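Local atomic coordinates of succinate dehydrogenase subunit A (Mycolicibacterium smegmatis, PDB entry 7D6V), a protein that binds FAD as the flavoprotein subunit of succinate dehydrogenase and probably oxidises succinate to fumarate, passing the electrons on to the partner iron-sulfur subunit. Residues 226-235 with 539-549; 47-55 with 425-433. All coordinates share one frame; numbering follows the deposited sequence.

Contact 1. Residues 226-235 with 539-549; sequences TGDGHALALR and DMRNMLLVSEC. With FAD (flavin-adenine dinucleotide), chain D.
R235 offers both of its terminal nitrogens to N542: NH1 lies 2.8 Å and NH2 2.9 Å from the amide oxygen OD1. The acceptor lies in the guanidinium plane between the two NH2 groups, and this single oxygen receives both bonds end-on; the NH2 donor keeps to the carbonyl plane and the NH1 donor is tilted from it. R541 spreads its own guanidinium over one face of R235, centres 3.7 Å apart and planes 18° from parallel, while A231 O covers the opposite face. With CG placed between its backbone N and carbonyl carbon (chi1 74°) and a later bend at chi3, R541 can curl into this stack. The mutual repulsion of the arginines is probably eased by the N542 oxygen, by a weak, long ion pair from R235 to E176, and by a weak bond from R541 to P590 O.

Beside the polar grip, L234 CD2 rests 3.7 Å from L545 CD2 and 3.6 Å from C549 SG. A231, being small, lets its CA approach that of N542 to 5.3 Å. The axes of the segments 230-235 and 539-549 cross at 77°, joining the FAD-binding domain of the flavoprotein fold to its C-terminal helical region. G227 tolerates a positive phi, and its bare CA accommodates the methyl CG2 of V546.

Farther out, D228 OD2 accepts a weak hydrogen bond from the adenine N6A of FAD, 3.3 Å away. K39 forms a salt bridge with that carboxylate and a weak, long ion pair with nearby D539, which probably offsets the closeness of two acidic groups.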
# COMPACT_ATOMS: atom_id res chain seq x y z
N THR A 226 13.74 -15.07 -2.78
CA THR A 226 14.36 -16.36 -2.55
C THR A 226 15.61 -16.58 -3.39
O THR A 226 16.06 -17.72 -3.53
CB THR A 226 13.36 -17.49 -2.81
OG1 THR A 226 12.97 -17.47 -4.19
CG2 THR A 226 12.13 -17.33 -1.93
N GLY A 227 16.17 -15.51 -3.95
CA GLY A 227 17.36 -15.65 -4.77
C GLY A 227 17.11 -16.16 -6.17
O GLY A 227 18.07 -16.51 -6.86
N ASP A 228 15.86 -16.22 -6.61
CA ASP A 228 15.57 -16.57 -7.99
C ASP A 228 16.12 -15.49 -8.91
O ASP A 228 16.27 -14.33 -8.53
CB ASP A 228 14.06 -16.71 -8.20
CG ASP A 228 13.47 -17.84 -7.39
OD1 ASP A 228 14.19 -18.82 -7.12
OD2 ASP A 228 12.28 -17.76 -7.03
N GLY A 229 16.44 -15.88 -10.13
CA GLY A 229 17.09 -14.96 -11.03
C GLY A 229 18.59 -15.09 -10.94
O GLY A 229 19.24 -15.38 -11.94
N HIS A 230 19.15 -14.88 -9.75
CA HIS A 230 20.56 -15.19 -9.54
C HIS A 230 20.85 -16.64 -9.90
O HIS A 230 21.73 -16.93 -10.72
CB HIS A 230 20.95 -14.92 -8.08
CG HIS A 230 20.74 -13.50 -7.65
ND1 HIS A 230 21.77 -12.60 -7.53
CD2 HIS A 230 19.61 -12.84 -7.29
CE1 HIS A 230 21.29 -11.43 -7.12
NE2 HIS A 230 19.99 -11.55 -6.97
N ALA A 231 20.08 -17.57 -9.32
CA ALA A 231 20.27 -18.98 -9.61
C ALA A 231 19.87 -19.33 -11.04
O ALA A 231 20.49 -20.19 -11.66
CB ALA A 231 19.48 -19.83 -8.62
N LEU A 232 18.84 -18.66 -11.58
CA LEU A 232 18.42 -18.93 -12.95
C LEU A 232 19.53 -18.58 -13.94
O LEU A 232 19.88 -19.40 -14.80
CB LEU A 232 17.15 -18.14 -13.27
CG LEU A 232 15.83 -18.79 -12.86
CD1 LEU A 232 14.67 -17.82 -13.07
CD2 LEU A 232 15.60 -20.06 -13.63
N ALA A 233 20.09 -17.38 -13.83
CA ALA A 233 21.19 -16.98 -14.71
C ALA A 233 22.42 -17.84 -14.46
O ALA A 233 23.14 -18.19 -15.40
CB ALA A 233 21.51 -15.51 -14.51
N LEU A 234 22.67 -18.19 -13.20
CA LEU A 234 23.86 -18.96 -12.87
C LEU A 234 23.79 -20.36 -13.46
O LEU A 234 24.79 -20.90 -13.94
CB LEU A 234 24.03 -18.97 -11.36
CG LEU A 234 25.29 -19.49 -10.70
CD1 LEU A 234 26.47 -18.63 -11.12
CD2 LEU A 234 25.12 -19.43 -9.21
N ARG A 235 22.60 -20.97 -13.46
CA ARG A 235 22.42 -22.28 -14.07
C ARG A 235 22.29 -22.19 -15.59
O ARG A 235 22.59 -23.17 -16.28
CB ARG A 235 21.19 -22.98 -13.48
CG ARG A 235 21.36 -23.43 -12.05
CD ARG A 235 20.25 -24.38 -11.61
NE ARG A 235 18.93 -23.76 -11.68
CZ ARG A 235 18.30 -23.23 -10.64
NH1 ARG A 235 17.10 -22.69 -10.80
NH2 ARG A 235 18.85 -23.25 -9.45
N ASP A 539 11.95 -23.41 -4.22
CA ASP A 539 12.80 -22.25 -3.95
C ASP A 539 14.07 -22.60 -3.20
O ASP A 539 15.06 -21.86 -3.28
CB ASP A 539 12.02 -21.20 -3.15
CG ASP A 539 10.87 -20.60 -3.92
OD1 ASP A 539 11.04 -20.34 -5.14
OD2 ASP A 539 9.81 -20.35 -3.31
N MET A 540 14.06 -23.70 -2.44
CA MET A 540 15.20 -24.03 -1.59
C MET A 540 16.46 -24.30 -2.40
O MET A 540 17.57 -24.03 -1.92
CB MET A 540 14.87 -25.22 -0.71
CG MET A 540 14.40 -24.85 0.69
SD MET A 540 15.54 -23.77 1.56
CE MET A 540 16.79 -24.94 2.07
N ARG A 541 16.34 -24.81 -3.63
CA ARG A 541 17.53 -25.09 -4.42
C ARG A 541 18.21 -23.80 -4.86
O ARG A 541 19.45 -23.68 -4.80
CB ARG A 541 17.17 -25.98 -5.62
CG ARG A 541 16.43 -25.31 -6.75
CD ARG A 541 15.95 -26.30 -7.79
NE ARG A 541 17.02 -26.78 -8.66
CZ ARG A 541 17.04 -26.60 -9.98
NH1 ARG A 541 16.05 -25.96 -10.58
NH2 ARG A 541 18.05 -27.07 -10.70
N ASN A 542 17.43 -22.80 -5.28
CA ASN A 542 17.99 -21.49 -5.59
C ASN A 542 18.61 -20.86 -4.35
O ASN A 542 19.70 -20.27 -4.43
CB ASN A 542 16.91 -20.58 -6.16
CG ASN A 542 16.12 -21.23 -7.27
OD1 ASN A 542 16.68 -21.93 -8.11
ND2 ASN A 542 14.82 -21.01 -7.28
N MET A 543 17.94 -20.98 -3.21
CA MET A 543 18.49 -20.41 -1.98
C MET A 543 19.81 -21.06 -1.61
O MET A 543 20.76 -20.37 -1.21
CB MET A 543 17.48 -20.52 -0.85
CG MET A 543 16.53 -19.34 -0.76
SD MET A 543 15.48 -19.35 0.70
CE MET A 543 14.14 -20.40 0.15
N LEU A 544 19.91 -22.38 -1.76
CA LEU A 544 21.15 -23.08 -1.44
C LEU A 544 22.28 -22.66 -2.37
O LEU A 544 23.41 -22.43 -1.93
CB LEU A 544 20.94 -24.59 -1.50
CG LEU A 544 20.13 -25.22 -0.36
CD1 LEU A 544 19.76 -26.65 -0.71
CD2 LEU A 544 20.90 -25.17 0.94
N LEU A 545 21.99 -22.55 -3.67
CA LEU A 545 23.02 -22.13 -4.62
C LEU A 545 23.52 -20.72 -4.31
O LEU A 545 24.73 -20.46 -4.29
CB LEU A 545 22.47 -22.21 -6.04
CG LEU A 545 23.46 -22.09 -7.20
CD1 LEU A 545 24.49 -23.19 -7.11
CD2 LEU A 545 22.74 -22.14 -8.53
N VAL A 546 22.59 -19.80 -4.04
CA VAL A 546 22.98 -18.42 -3.76
C VAL A 546 23.76 -18.34 -2.45
O VAL A 546 24.73 -17.58 -2.34
CB VAL A 546 21.74 -17.51 -3.75
CG1 VAL A 546 22.08 -16.15 -3.18
CG2 VAL A 546 21.19 -17.37 -5.15
N SER A 547 23.37 -19.13 -1.45
CA SER A 547 24.10 -19.14 -0.18
C SER A 547 25.52 -19.64 -0.37
O SER A 547 26.46 -19.09 0.21
CB SER A 547 23.35 -19.98 0.84
OG SER A 547 22.00 -19.57 0.96
N GLU A 548 25.70 -20.70 -1.16
CA GLU A 548 27.05 -21.18 -1.44
C GLU A 548 27.89 -20.10 -2.12
O GLU A 548 29.06 -19.89 -1.76
CB GLU A 548 27.00 -22.44 -2.29
CG GLU A 548 28.29 -23.24 -2.31
CD GLU A 548 28.24 -24.42 -3.26
OE1 GLU A 548 29.32 -24.93 -3.64
OE2 GLU A 548 27.13 -24.84 -3.64
N CYS A 549 27.30 -19.40 -3.09
CA CYS A 549 28.04 -18.34 -3.78
C CYS A 549 28.45 -17.24 -2.80
O CYS A 549 29.60 -16.78 -2.81
CB CYS A 549 27.19 -17.76 -4.91
SG CYS A 549 27.27 -18.68 -6.45
PA FAD D . 11.11 -6.22 -7.09
O1A FAD D . 10.12 -5.26 -7.64
O2A FAD D . 11.39 -6.22 -5.64
O5B FAD D . 10.58 -7.69 -7.44
C5B FAD D . 11.06 -8.46 -8.52
C4B FAD D . 9.91 -9.16 -9.21
O4B FAD D . 10.33 -10.41 -9.74
C3B FAD D . 8.74 -9.49 -8.30
O3B FAD D . 7.56 -9.16 -9.01
C2B FAD D . 8.80 -10.99 -8.14
O2B FAD D . 7.51 -11.56 -7.93
C1B FAD D . 9.37 -11.41 -9.46
N9A FAD D . 10.00 -12.74 -9.36
C8A FAD D . 10.99 -13.09 -8.54
N7A FAD D . 11.33 -14.38 -8.73
C5A FAD D . 10.53 -14.87 -9.68
C6A FAD D . 10.35 -16.16 -10.37
N6A FAD D . 11.11 -17.22 -10.06
N1A FAD D . 9.41 -16.24 -11.31
C2A FAD D . 8.64 -15.20 -11.65
N3A FAD D . 8.75 -14.00 -11.07
C4A FAD D . 9.66 -13.78 -10.10
N1 FAD D . 15.54 1.50 -2.09
C2 FAD D . 15.59 2.85 -2.13
O2 FAD D . 16.24 3.39 -3.02
N3 FAD D . 14.97 3.63 -1.24
C4 FAD D . 14.25 3.12 -0.24
O4 FAD D . 13.68 3.87 0.57
C4X FAD D . 14.14 1.66 -0.12
N5 FAD D . 13.43 1.08 0.86
C5X FAD D . 13.35 -0.25 0.94
C6 FAD D . 12.61 -0.83 1.96
C7 FAD D . 12.52 -2.20 2.05
C7M FAD D . 11.72 -2.84 3.15
C8 FAD D . 13.21 -3.06 1.07
C8M FAD D . 13.12 -4.55 1.17
C9 FAD D . 13.95 -2.49 0.05
C9A FAD D . 14.04 -1.11 -0.05
N10 FAD D . 14.79 -0.54 -1.08
C10 FAD D . 14.85 0.86 -1.13
C1' FAD D . 15.47 -1.36 -2.07
C2' FAD D . 14.67 -1.34 -3.37
O2' FAD D . 13.27 -1.31 -3.09
C3' FAD D . 14.93 -2.57 -4.23
O3' FAD D . 16.28 -2.56 -4.64
C4' FAD D . 14.04 -2.56 -5.46
O4' FAD D . 12.67 -2.58 -5.06
C5' FAD D . 14.28 -3.75 -6.36
O5' FAD D . 13.27 -3.75 -7.35
P FAD D . 13.20 -4.83 -8.52
O1P FAD D . 12.28 -4.29 -9.56
O2P FAD D . 14.57 -5.22 -8.92
O3P FAD D . 12.52 -6.12 -7.84

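Contact 2. Residues 47-55 with 425-433. With FAD (flavin-adenine dinucleotide), chain D.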
# COMPACT_ATOMS: atom_id res chain seq x y z
N THR A 47 8.94 -3.63 -4.49
CA THR A 47 9.12 -2.19 -4.70
C THR A 47 8.12 -1.37 -3.89
O THR A 47 8.42 -0.24 -3.51
CB THR A 47 9.01 -1.87 -6.19
OG1 THR A 47 9.98 -2.64 -6.91
CG2 THR A 47 9.26 -0.40 -6.46
N VAL A 48 6.94 -1.93 -3.59
CA VAL A 48 5.92 -1.19 -2.85
C VAL A 48 6.39 -0.81 -1.46
O VAL A 48 5.86 0.13 -0.87
CB VAL A 48 4.61 -2.01 -2.75
CG1 VAL A 48 4.08 -2.35 -4.12
CG2 VAL A 48 4.81 -3.26 -1.91
N MET A 49 7.39 -1.51 -0.91
CA MET A 49 7.80 -1.30 0.47
C MET A 49 8.74 -0.12 0.64
O MET A 49 8.94 0.32 1.77
CB MET A 49 8.45 -2.57 1.01
CG MET A 49 7.56 -3.80 0.95
SD MET A 49 8.32 -5.26 1.69
CE MET A 49 8.17 -4.86 3.42
N ALA A 50 9.33 0.39 -0.44
CA ALA A 50 10.25 1.51 -0.32
C ALA A 50 9.52 2.78 0.09
O ALA A 50 8.43 3.08 -0.41
CB ALA A 50 10.98 1.72 -1.65
N GLU A 51 10.12 3.53 1.01
CA GLU A 51 9.50 4.72 1.58
C GLU A 51 10.35 5.98 1.42
O GLU A 51 10.01 7.01 2.02
CB GLU A 51 9.18 4.51 3.06
CG GLU A 51 8.58 3.16 3.40
CD GLU A 51 8.06 3.11 4.82
OE1 GLU A 51 8.84 2.78 5.74
OE2 GLU A 51 6.86 3.41 5.02
N GLY A 52 11.43 5.93 0.65
CA GLY A 52 12.30 7.09 0.55
C GLY A 52 12.04 7.93 -0.68
O GLY A 52 11.03 8.64 -0.76
N GLY A 53 12.95 7.87 -1.65
CA GLY A 53 12.80 8.67 -2.84
C GLY A 53 13.71 8.17 -3.94
O GLY A 53 14.44 7.19 -3.78
N CYS A 54 13.65 8.86 -5.08
CA CYS A 54 14.51 8.58 -6.23
C CYS A 54 15.58 9.65 -6.31
O CYS A 54 15.26 10.84 -6.39
CB CYS A 54 13.70 8.55 -7.52
SG CYS A 54 12.64 7.14 -7.73
N ALA A 55 16.84 9.23 -6.31
CA ALA A 55 17.95 10.17 -6.46
C ALA A 55 18.07 10.55 -7.93
O ALA A 55 18.38 9.70 -8.77
CB ALA A 55 19.24 9.55 -5.93
N GLY A 425 21.15 5.62 -0.42
CA GLY A 425 19.70 5.63 -0.35
C GLY A 425 19.12 6.46 -1.47
O GLY A 425 19.56 7.58 -1.71
N GLY A 426 18.12 5.91 -2.16
CA GLY A 426 17.51 6.57 -3.29
C GLY A 426 18.06 6.14 -4.63
O GLY A 426 17.38 6.33 -5.65
N ASN A 427 19.26 5.56 -4.66
CA ASN A 427 19.87 5.17 -5.92
C ASN A 427 19.24 3.92 -6.50
O ASN A 427 19.26 3.74 -7.72
CB ASN A 427 21.37 4.97 -5.73
CG ASN A 427 22.18 6.20 -6.07
OD1 ASN A 427 21.64 7.26 -6.32
ND2 ASN A 427 23.50 6.06 -6.05
N SER A 428 18.69 3.05 -5.66
CA SER A 428 18.10 1.81 -6.17
C SER A 428 16.85 2.09 -6.99
O SER A 428 16.65 1.49 -8.05
CB SER A 428 17.80 0.86 -5.03
OG SER A 428 18.91 0.76 -4.17
N LEU A 429 15.99 2.98 -6.50
CA LEU A 429 14.73 3.25 -7.19
C LEU A 429 14.97 3.85 -8.57
O LEU A 429 14.28 3.49 -9.54
CB LEU A 429 13.85 4.17 -6.34
CG LEU A 429 13.28 3.57 -5.06
CD1 LEU A 429 12.37 4.56 -4.36
CD2 LEU A 429 12.53 2.28 -5.36
N SER A 430 15.93 4.77 -8.69
CA SER A 430 16.24 5.34 -10.00
C SER A 430 17.04 4.37 -10.87
O SER A 430 16.91 4.40 -12.10
CB SER A 430 16.99 6.66 -9.82
OG SER A 430 18.18 6.48 -9.07
N ASP A 431 17.87 3.53 -10.25
CA ASP A 431 18.53 2.43 -10.94
C ASP A 431 17.48 1.57 -11.65
O ASP A 431 17.66 1.18 -12.81
CB ASP A 431 19.35 1.63 -9.92
CG ASP A 431 19.87 0.27 -10.44
OD1 ASP A 431 20.79 -0.26 -9.80
OD2 ASP A 431 19.40 -0.28 -11.45
N LEU A 432 16.38 1.28 -10.95
CA LEU A 432 15.32 0.47 -11.54
C LEU A 432 14.88 1.03 -12.88
O LEU A 432 14.89 0.33 -13.89
CB LEU A 432 14.13 0.38 -10.58
CG LEU A 432 14.38 -0.25 -9.22
CD1 LEU A 432 13.06 -0.54 -8.52
CD2 LEU A 432 15.23 -1.51 -9.35
N LEU A 433 14.54 2.32 -12.92
CA LEU A 433 14.05 2.92 -14.15
C LEU A 433 15.13 2.96 -15.22
O LEU A 433 14.92 2.51 -16.35
CB LEU A 433 13.52 4.32 -13.87
CG LEU A 433 12.54 4.46 -12.71
CD1 LEU A 433 12.34 5.92 -12.36
CD2 LEU A 433 11.22 3.80 -13.04
PA FAD D . 11.11 -6.22 -7.09
O1A FAD D . 10.12 -5.26 -7.64
O2A FAD D . 11.39 -6.22 -5.64
O5B FAD D . 10.58 -7.69 -7.44
C5B FAD D . 11.06 -8.46 -8.52
C4B FAD D . 9.91 -9.16 -9.21
O4B FAD D . 10.33 -10.41 -9.74
C3B FAD D . 8.74 -9.49 -8.30
O3B FAD D . 7.56 -9.16 -9.01
C2B FAD D . 8.80 -10.99 -8.14
O2B FAD D . 7.51 -11.56 -7.93
C1B FAD D . 9.37 -11.41 -9.46
N9A FAD D . 10.00 -12.74 -9.36
C8A FAD D . 10.99 -13.09 -8.54
N7A FAD D . 11.33 -14.38 -8.73
C5A FAD D . 10.53 -14.87 -9.68
C6A FAD D . 10.35 -16.16 -10.37
N6A FAD D . 11.11 -17.22 -10.06
N1A FAD D . 9.41 -16.24 -11.31
C2A FAD D . 8.64 -15.20 -11.65
N3A FAD D . 8.75 -14.00 -11.07
C4A FAD D . 9.66 -13.78 -10.10
N1 FAD D . 15.54 1.50 -2.09
C2 FAD D . 15.59 2.85 -2.13
O2 FAD D . 16.24 3.39 -3.02
N3 FAD D . 14.97 3.63 -1.24
C4 FAD D . 14.25 3.12 -0.24
O4 FAD D . 13.68 3.87 0.57
C4X FAD D . 14.14 1.66 -0.12
N5 FAD D . 13.43 1.08 0.86
C5X FAD D . 13.35 -0.25 0.94
C6 FAD D . 12.61 -0.83 1.96
C7 FAD D . 12.52 -2.20 2.05
C7M FAD D . 11.72 -2.84 3.15
C8 FAD D . 13.21 -3.06 1.07
C8M FAD D . 13.12 -4.55 1.17
C9 FAD D . 13.95 -2.49 0.05
C9A FAD D . 14.04 -1.11 -0.05
N10 FAD D . 14.79 -0.54 -1.08
C10 FAD D . 14.85 0.86 -1.13
C1' FAD D . 15.47 -1.36 -2.07
C2' FAD D . 14.67 -1.34 -3.37
O2' FAD D . 13.27 -1.31 -3.09
C3' FAD D . 14.93 -2.57 -4.23
O3' FAD D . 16.28 -2.56 -4.64
C4' FAD D . 14.04 -2.56 -5.46
O4' FAD D . 12.67 -2.58 -5.06
C5' FAD D . 14.28 -3.75 -6.36
O5' FAD D . 13.27 -3.75 -7.35
P FAD D . 13.20 -4.83 -8.52
O1P FAD D . 12.28 -4.29 -9.56
O2P FAD D . 14.57 -5.22 -8.92
O3P FAD D . 12.52 -6.12 -7.84
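With chi1 of -72° in C54 and -69° in L429, SG and CG each stand anti to their own carbonyl carbon. SG thereby comes alongside L429 CB, 3.5 Å away, while the leucine branches reach forward: CD1 lies 3.4 Å from G53 O, and CD2 meets A50 CB at 4.1 Å. A branched apolar side chain suits this place, lying against the pyrimidine end of the flavin on the same face over which A50 sets its small methyl, near C4X.

The two segments are tied by a nearly straight bond from A55 N to G426 O, 3.0 Å long, its donor standing above the carbonyl plane. G426 adopts a backbone shape with positive phi that glycine accepts easily, and its CA-H also approaches G53 O. S430 OG is hydrogen-bonded to H90, and A55 O lies near it. Beside A55 CB, the amide of N427 is held in place by H70 and T74.

T47 has OG1 beside its backbone N (chi1 -57°), turned to the cofactor: it donates to FAD O1A over 2.7 Å and accepts from FAD O4'. At the other end, weak bonds run from G52 N to flavin O4 and from G426 N to flavin O2.

G426 is the N-cap of helix 427-448, whose amino end thus faces the pyrimidine O2; the helix dipole would favour negative charge there, probably helping to stabilise reduced flavin. Such a loop and helix start around the isoalloxazine belong to the FAD site of the succinate dehydrogenase and fumarate reductase flavoproteins.

How the contacts relate
Both contacts are buried in the core and both touch the same FAD, yet they stand at different ends of it, their centres 24 Å apart and their nearest atoms about 11 Å apart. Contact 1, by the adenine, joins the FAD-binding part to the C-terminal helical region through charged and amide side chains beside a small apolar patch. Contact 2 stays within the FAD-binding part, around the flavin and pyrophosphate, and works mainly with backbone groups, glycines and small or aliphatic side chains. The iron-sulfur subunit reaches only contact 2, where its K58 forms a salt bridge with E51. The two contacts share no helix or strand.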